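Local coordinates for UDP-galactopyranose mutase (PDB 3HE3) that catalyses the interconversion of UDP-galactopyranose and UDP-galactofuranose, using FAD as its cofactor, at the flavin-adenine dinucleotide site. Sequence-based numbering; all coordinates share one arbitrary frame.

The flavin-adenine dinucleotide site. Residues 35-36, 38, 40, 58-61, 66-67, 84-86, 241-243, 258-260, 364, 371-373, 376. With FAD (flavin-adenine dinucleotide), chain B.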
loop_
_atom_site.group_PDB
_atom_site.type_symbol
_atom_site.label_atom_id
_atom_site.label_comp_id
_atom_site.label_asym_id
_atom_site.label_seq_id
_atom_site.Cartn_x
_atom_site.Cartn_y
_atom_site.Cartn_z
ATOM N N VAL A 35 10.186 0.810 -17.676
ATOM C CA VAL A 35 9.707 2.134 -17.311
ATOM C C VAL A 35 8.184 2.127 -17.248
ATOM O O VAL A 35 7.514 2.063 -18.281
ATOM C CB VAL A 35 10.185 3.194 -18.325
ATOM C CG1 VAL A 35 9.680 4.575 -17.938
ATOM C CG2 VAL A 35 11.701 3.189 -18.412
ATOM N N GLY A 36 7.646 2.186 -16.032
ATOM C CA GLY A 36 6.212 2.101 -15.819
ATOM C C GLY A 36 5.812 0.792 -15.164
ATOM O O GLY A 36 6.188 -0.287 -15.628
ATOM N N GLY A 38 2.536 -0.242 -14.574
ATOM C CA GLY A 38 1.143 -0.566 -14.825
ATOM C C GLY A 38 1.032 -1.965 -15.398
ATOM O O GLY A 38 1.940 -2.782 -15.223
ATOM N N ALA A 40 1.079 -2.949 -18.620
ATOM C CA ALA A 40 2.111 -3.137 -19.633
ATOM C C ALA A 40 3.462 -3.520 -19.018
ATOM O O ALA A 40 4.024 -4.571 -19.333
ATOM C CB ALA A 40 2.249 -1.884 -20.479
ATOM N N VAL A 58 10.472 0.557 -12.807
ATOM C CA VAL A 58 10.545 1.910 -12.277
ATOM C C VAL A 58 9.249 2.671 -12.572
ATOM O O VAL A 58 8.571 2.390 -13.557
ATOM C CB VAL A 58 11.777 2.648 -12.871
ATOM C CG1 VAL A 58 11.362 3.598 -13.994
ATOM C CG2 VAL A 58 12.539 3.384 -11.791
ATOM N N ASP A 59 8.893 3.613 -11.703
ATOM C CA ASP A 59 7.729 4.465 -11.938
ATOM C C ASP A 59 7.855 5.781 -11.181
ATOM O O ASP A 59 8.231 5.801 -10.010
ATOM C CB ASP A 59 6.433 3.752 -11.553
ATOM C CG ASP A 59 5.204 4.370 -12.212
ATOM O OD1 ASP A 59 5.010 5.598 -12.087
ATOM O OD2 ASP A 59 4.431 3.623 -12.856
ATOM N N ARG A 60 7.550 6.879 -11.867
ATOM C CA ARG A 60 7.619 8.208 -11.273
ATOM C C ARG A 60 6.613 8.346 -10.135
ATOM O O ARG A 60 6.804 9.146 -9.220
ATOM C CB ARG A 60 7.374 9.287 -12.330
ATOM C CG ARG A 60 6.121 9.073 -13.163
ATOM C CD ARG A 60 5.583 10.395 -13.681
ATOM N NE ARG A 60 6.650 11.263 -14.169
ATOM C CZ ARG A 60 6.906 11.488 -15.453
ATOM N NH1 ARG A 60 6.163 10.914 -16.391
ATOM N NH2 ARG A 60 7.904 12.293 -15.801
ATOM N N ARG A 61 5.543 7.560 -10.206
ATOM C CA ARG A 61 4.543 7.510 -9.145
ATOM C C ARG A 61 5.085 6.782 -7.920
ATOM O O ARG A 61 6.012 5.980 -8.026
ATOM C CB ARG A 61 3.275 6.824 -9.648
ATOM C CG ARG A 61 2.346 7.755 -10.395
ATOM C CD ARG A 61 1.454 7.006 -11.354
ATOM N NE ARG A 61 0.365 7.851 -11.827
ATOM C CZ ARG A 61 -0.390 7.578 -12.884
ATOM N NH1 ARG A 61 -0.173 6.479 -13.593
ATOM N NH2 ARG A 61 -1.363 8.412 -13.236
ATOM N N GLY A 66 -0.002 1.521 -11.844
ATOM C CA GLY A 66 -0.374 2.554 -12.798
ATOM C C GLY A 66 -1.784 3.082 -12.594
ATOM O O GLY A 66 -2.225 3.280 -11.465
ATOM N N ASN A 67 -2.493 3.317 -13.692
ATOM C CA ASN A 67 -3.885 3.759 -13.641
ATOM C C ASN A 67 -4.773 2.813 -12.842
ATOM O O ASN A 67 -5.817 3.216 -12.336
ATOM C CB ASN A 67 -4.466 3.866 -15.055
ATOM C CG ASN A 67 -4.071 5.141 -15.761
ATOM O OD1 ASN A 67 -3.367 5.985 -15.205
ATOM N ND2 ASN A 67 -4.529 5.291 -17.002
ATOM N N PRO A 84 -12.855 4.604 -12.225
ATOM C CA PRO A 84 -13.369 3.233 -12.147
ATOM C C PRO A 84 -12.726 2.313 -13.176
ATOM O O PRO A 84 -12.850 2.540 -14.382
ATOM C CB PRO A 84 -14.864 3.393 -12.471
ATOM C CG PRO A 84 -15.102 4.877 -12.644
ATOM C CD PRO A 84 -13.783 5.496 -12.933
ATOM N N HIS A 85 -12.055 1.274 -12.695
ATOM C CA HIS A 85 -11.480 0.260 -13.564
ATOM C C HIS A 85 -12.225 -1.058 -13.384
ATOM O O HIS A 85 -12.048 -1.760 -12.385
ATOM C CB HIS A 85 -9.996 0.088 -13.264
ATOM C CG HIS A 85 -9.151 1.225 -13.750
ATOM N ND1 HIS A 85 -9.203 2.482 -13.189
ATOM C CD2 HIS A 85 -8.240 1.294 -14.747
ATOM C CE1 HIS A 85 -8.357 3.277 -13.818
ATOM N NE2 HIS A 85 -7.760 2.581 -14.769
ATOM N N ILE A 86 -13.077 -1.372 -14.352
ATOM C CA ILE A 86 -13.826 -2.615 -14.347
ATOM C C ILE A 86 -13.164 -3.596 -15.305
ATOM O O ILE A 86 -13.003 -3.302 -16.490
ATOM C CB ILE A 86 -15.280 -2.384 -14.798
ATOM C CG1 ILE A 86 -16.052 -1.584 -13.746
ATOM C CG2 ILE A 86 -15.969 -3.705 -15.083
ATOM C CD1 ILE A 86 -15.760 -0.105 -13.769
ATOM N N THR A 241 10.380 7.642 -9.066
ATOM C CA THR A 241 11.553 7.745 -9.923
ATOM C C THR A 241 11.193 7.911 -11.389
ATOM O O THR A 241 10.501 7.073 -11.965
ATOM C CB THR A 241 12.429 6.487 -9.817
ATOM O OG1 THR A 241 12.798 6.267 -8.451
ATOM C CG2 THR A 241 13.686 6.642 -10.660
ATOM N N ASP A 242 11.670 8.993 -11.992
ATOM C CA ASP A 242 11.631 9.122 -13.439
ATOM C C ASP A 242 12.832 8.364 -13.978
ATOM O O ASP A 242 13.946 8.541 -13.487
ATOM C CB ASP A 242 11.702 10.590 -13.851
ATOM C CG ASP A 242 11.466 10.792 -15.336
ATOM O OD1 ASP A 242 11.851 9.907 -16.129
ATOM O OD2 ASP A 242 10.894 11.838 -15.711
ATOM N N TYR A 243 12.612 7.512 -14.974
ATOM C CA TYR A 243 13.698 6.698 -15.516
ATOM C C TYR A 243 14.921 7.540 -15.874
ATOM O O TYR A 243 16.053 7.074 -15.763
ATOM C CB TYR A 243 13.232 5.881 -16.728
ATOM C CG TYR A 243 13.038 6.682 -17.997
ATOM C CD1 TYR A 243 14.040 6.752 -18.957
ATOM C CD2 TYR A 243 11.849 7.354 -18.241
ATOM C CE1 TYR A 243 13.864 7.478 -20.123
ATOM C CE2 TYR A 243 11.663 8.082 -19.402
ATOM C CZ TYR A 243 12.672 8.141 -20.341
ATOM O OH TYR A 243 12.486 8.869 -21.498
ATOM N N THR A 258 6.895 2.329 -21.172
ATOM C CA THR A 258 5.435 2.261 -21.202
ATOM C C THR A 258 4.794 3.632 -20.993
ATOM O O THR A 258 3.581 3.742 -20.838
ATOM C CB THR A 258 4.890 1.260 -20.167
ATOM O OG1 THR A 258 5.152 1.742 -18.845
ATOM C CG2 THR A 258 5.549 -0.096 -20.343
ATOM N N GLY A 259 5.617 4.676 -20.989
ATOM C CA GLY A 259 5.123 6.037 -20.885
ATOM C C GLY A 259 4.678 6.568 -22.236
ATOM O O GLY A 259 4.547 5.800 -23.189
ATOM N N PRO A 260 4.444 7.887 -22.325
ATOM C CA PRO A 260 4.065 8.587 -23.561
ATOM C C PRO A 260 5.223 8.612 -24.561
ATOM O O PRO A 260 6.378 8.623 -24.137
ATOM C CB PRO A 260 3.775 10.017 -23.084
ATOM C CG PRO A 260 3.687 9.945 -21.587
ATOM C CD PRO A 260 4.549 8.803 -21.177
ATOM N N ARG A 364 -0.641 1.543 -23.432
ATOM C CA ARG A 364 -1.634 2.474 -23.948
ATOM C C ARG A 364 -0.978 3.769 -24.402
ATOM O O ARG A 364 -1.250 4.270 -25.492
ATOM C CB ARG A 364 -2.657 2.793 -22.863
ATOM C CG ARG A 364 -3.901 3.475 -23.380
ATOM C CD ARG A 364 -4.740 4.032 -22.250
ATOM N NE ARG A 364 -6.133 3.625 -22.394
ATOM C CZ ARG A 364 -7.160 4.268 -21.854
ATOM N NH1 ARG A 364 -6.954 5.365 -21.142
ATOM N NH2 ARG A 364 -8.394 3.816 -22.033
ATOM N N TYR A 371 -6.491 1.384 -25.459
ATOM C CA TYR A 371 -6.632 -0.008 -25.014
ATOM C C TYR A 371 -7.247 -0.193 -23.627
ATOM O O TYR A 371 -7.001 0.593 -22.713
ATOM C CB TYR A 371 -5.270 -0.714 -25.024
ATOM C CG TYR A 371 -4.902 -1.328 -26.350
ATOM C CD1 TYR A 371 -5.858 -1.512 -27.338
ATOM C CD2 TYR A 371 -3.606 -1.756 -26.605
ATOM C CE1 TYR A 371 -5.531 -2.079 -28.553
ATOM C CE2 TYR A 371 -3.271 -2.330 -27.817
ATOM C CZ TYR A 371 -4.236 -2.487 -28.787
ATOM O OH TYR A 371 -3.909 -3.056 -29.998
ATOM N N ASN A 372 -8.033 -1.256 -23.480
ATOM C CA ASN A 372 -8.523 -1.687 -22.174
ATOM C C ASN A 372 -7.447 -2.487 -21.449
ATOM O O ASN A 372 -6.428 -2.840 -22.039
ATOM C CB ASN A 372 -9.789 -2.535 -22.324
ATOM C CG ASN A 372 -10.925 -1.780 -22.989
ATOM O OD1 ASN A 372 -10.987 -0.552 -22.940
ATOM N ND2 ASN A 372 -11.833 -2.517 -23.619
ATOM N N MET A 373 -7.676 -2.773 -20.171
ATOM C CA MET A 373 -6.708 -3.510 -19.363
ATOM C C MET A 373 -6.371 -4.865 -19.969
ATOM O O MET A 373 -5.208 -5.268 -19.992
ATOM C CB MET A 373 -7.219 -3.695 -17.933
ATOM C CG MET A 373 -7.181 -2.435 -17.091
ATOM S SD MET A 373 -7.823 -2.689 -15.427
ATOM C CE MET A 373 -9.578 -2.853 -15.756
ATOM N N VAL A 376 -4.108 -4.532 -23.141
ATOM C CA VAL A 376 -2.726 -4.227 -22.803
ATOM C C VAL A 376 -2.013 -5.471 -22.298
ATOM O O VAL A 376 -0.827 -5.661 -22.556
ATOM C CB VAL A 376 -2.632 -3.126 -21.733
ATOM C CG1 VAL A 376 -1.207 -3.018 -21.205
ATOM C CG2 VAL A 376 -3.098 -1.802 -22.305
HETATM P PA FAD B . -0.409 3.005 -17.448
HETATM O O1A FAD B . -0.728 4.476 -17.584
HETATM O O2A FAD B . -1.382 2.338 -16.505
HETATM O O5B FAD B . 1.106 2.838 -16.915
HETATM C C5B FAD B . 2.104 3.776 -17.255
HETATM C C4B FAD B . 2.937 4.105 -16.024
HETATM O O4B FAD B . 4.216 4.572 -16.414
HETATM C C3B FAD B . 2.302 5.209 -15.188
HETATM O O3B FAD B . 2.076 4.748 -13.876
HETATM C C2B FAD B . 3.316 6.339 -15.184
HETATM O O2B FAD B . 3.433 6.910 -13.905
HETATM C C1B FAD B . 4.607 5.646 -15.576
HETATM N N9A FAD B . 5.536 6.576 -16.250
HETATM C C8A FAD B . 5.254 7.415 -17.298
HETATM N N7A FAD B . 6.378 8.102 -17.616
HETATM C C5A FAD B . 7.371 7.713 -16.785
HETATM C C6A FAD B . 8.703 8.091 -16.674
HETATM N N6A FAD B . 9.229 8.937 -17.555
HETATM N N1A FAD B . 9.498 7.513 -15.707
HETATM C C2A FAD B . 8.969 6.565 -14.857
HETATM N N3A FAD B . 7.646 6.193 -14.974
HETATM C C4A FAD B . 6.858 6.757 -15.921
HETATM N N1 FAD B . -9.635 -0.406 -18.637
HETATM C C2 FAD B . -10.548 -1.434 -18.534
HETATM O O2 FAD B . -10.262 -2.546 -18.970
HETATM N N3 FAD B . -11.779 -1.222 -17.943
HETATM C C4 FAD B . -12.110 0.022 -17.447
HETATM O O4 FAD B . -13.209 0.213 -16.918
HETATM C C4X FAD B . -11.190 1.058 -17.549
HETATM N N5 FAD B . -11.507 2.305 -17.059
HETATM C C5X FAD B . -10.597 3.334 -17.161
HETATM C C6 FAD B . -10.933 4.584 -16.663
HETATM C C7 FAD B . -10.030 5.631 -16.757
HETATM C C7M FAD B . -10.408 6.976 -16.212
HETATM C C8 FAD B . -8.788 5.426 -17.350
HETATM C C8M FAD B . -7.813 6.562 -17.448
HETATM C C9 FAD B . -8.451 4.172 -17.851
HETATM C C9A FAD B . -9.358 3.121 -17.758
HETATM N N10 FAD B . -9.045 1.868 -18.254
HETATM C C10 FAD B . -9.954 0.841 -18.144
HETATM C "C1'" FAD B . -7.898 1.684 -19.200
HETATM C "C2'" FAD B . -6.735 1.098 -18.415
HETATM O "O2'" FAD B . -6.378 2.013 -17.405
HETATM C "C3'" FAD B . -5.545 0.831 -19.325
HETATM O "O3'" FAD B . -5.850 -0.265 -20.158
HETATM C "C4'" FAD B . -4.289 0.496 -18.532
HETATM O "O4'" FAD B . -4.002 1.523 -17.611
HETATM C "C5'" FAD B . -3.089 0.321 -19.454
HETATM O "O5'" FAD B . -1.934 0.294 -18.648
HETATM P P FAD B . -0.499 0.754 -19.205
HETATM O O1P FAD B . 0.579 0.017 -18.446
HETATM O O2P FAD B . -0.410 0.495 -20.689
HETATM O O3P FAD B . -0.427 2.341 -18.919
HETATM O O HOH W 1 3.156 -0.019 -17.373
HETATM O O HOH W 2 1.249 2.820 -21.753
#
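FAD lies stretched out and almost wholly buried in a Rossmann-type dinucleotide site. The glycine-rich GxGxxG loop, residues 36-41, passes the pyrophosphate. There Ala40 N, at the start of helix 39-50, donates to O1P, and the helix end is likely to help balance the phosphate charge. Water 1 ties O1P to Gly38 N and Thr258 OG1. Arg364 N holds O2P and Asn67 N holds O2A.

Asp59, at the end of strand 55-59, reads the adenosine ribose. Its CG is anti to the backbone N (chi1 -160°), and the carboxylate grips both hydroxyls through its syn lone pairs. FAD O2B, the 2'-hydroxyl, donates to Asp59 OD1 at 2.7 Å. FAD O3B, the 3'-hydroxyl, donates to Asp59 OD2 at 2.8 Å. Arg61 N donates to the anti lone pair of OD1 and so helps to fix the carboxylate's rotation. An alanine in place of Asp59 would remove both carboxylate oxygens, and would probably weaken the hold on the ribose and loosen the Arg61 backbone.

Adenine is sandwiched between Val35 CG1 on one face and Arg60 CG on the other. The Arg60 chain bends at chi3 and carries its guanidinium over the ring, where Arg60 NH2 forms a salt bridge to Asp242 OD2 at 3.0 Å. The base is recognised at its edge: Tyr243 N donates to N1A, and the amino group FAD N6A donates to Asp242 OD1, 3.1 Å away and met from above the carboxylate plane.

At the flavin, the His85 ring stacks against the FAD isoalloxazine, planes 24° apart. At its edge, His85 NE2 meets the ribityl FAD O2' in plane at 3.0 Å. Ile86 reads the pyrimidine edge with its backbone: N donates to O4, and Ile86 O accepts from FAD N3 at 2.8 Å. Met373 N, at the start of helix 373-386, donates to FAD O2 at 2.9 Å. The Met373 side chain bends at chi3 (-72°), which sets methyl CE over the FAD pyrimidine face, 3.7 Å from the ring centre.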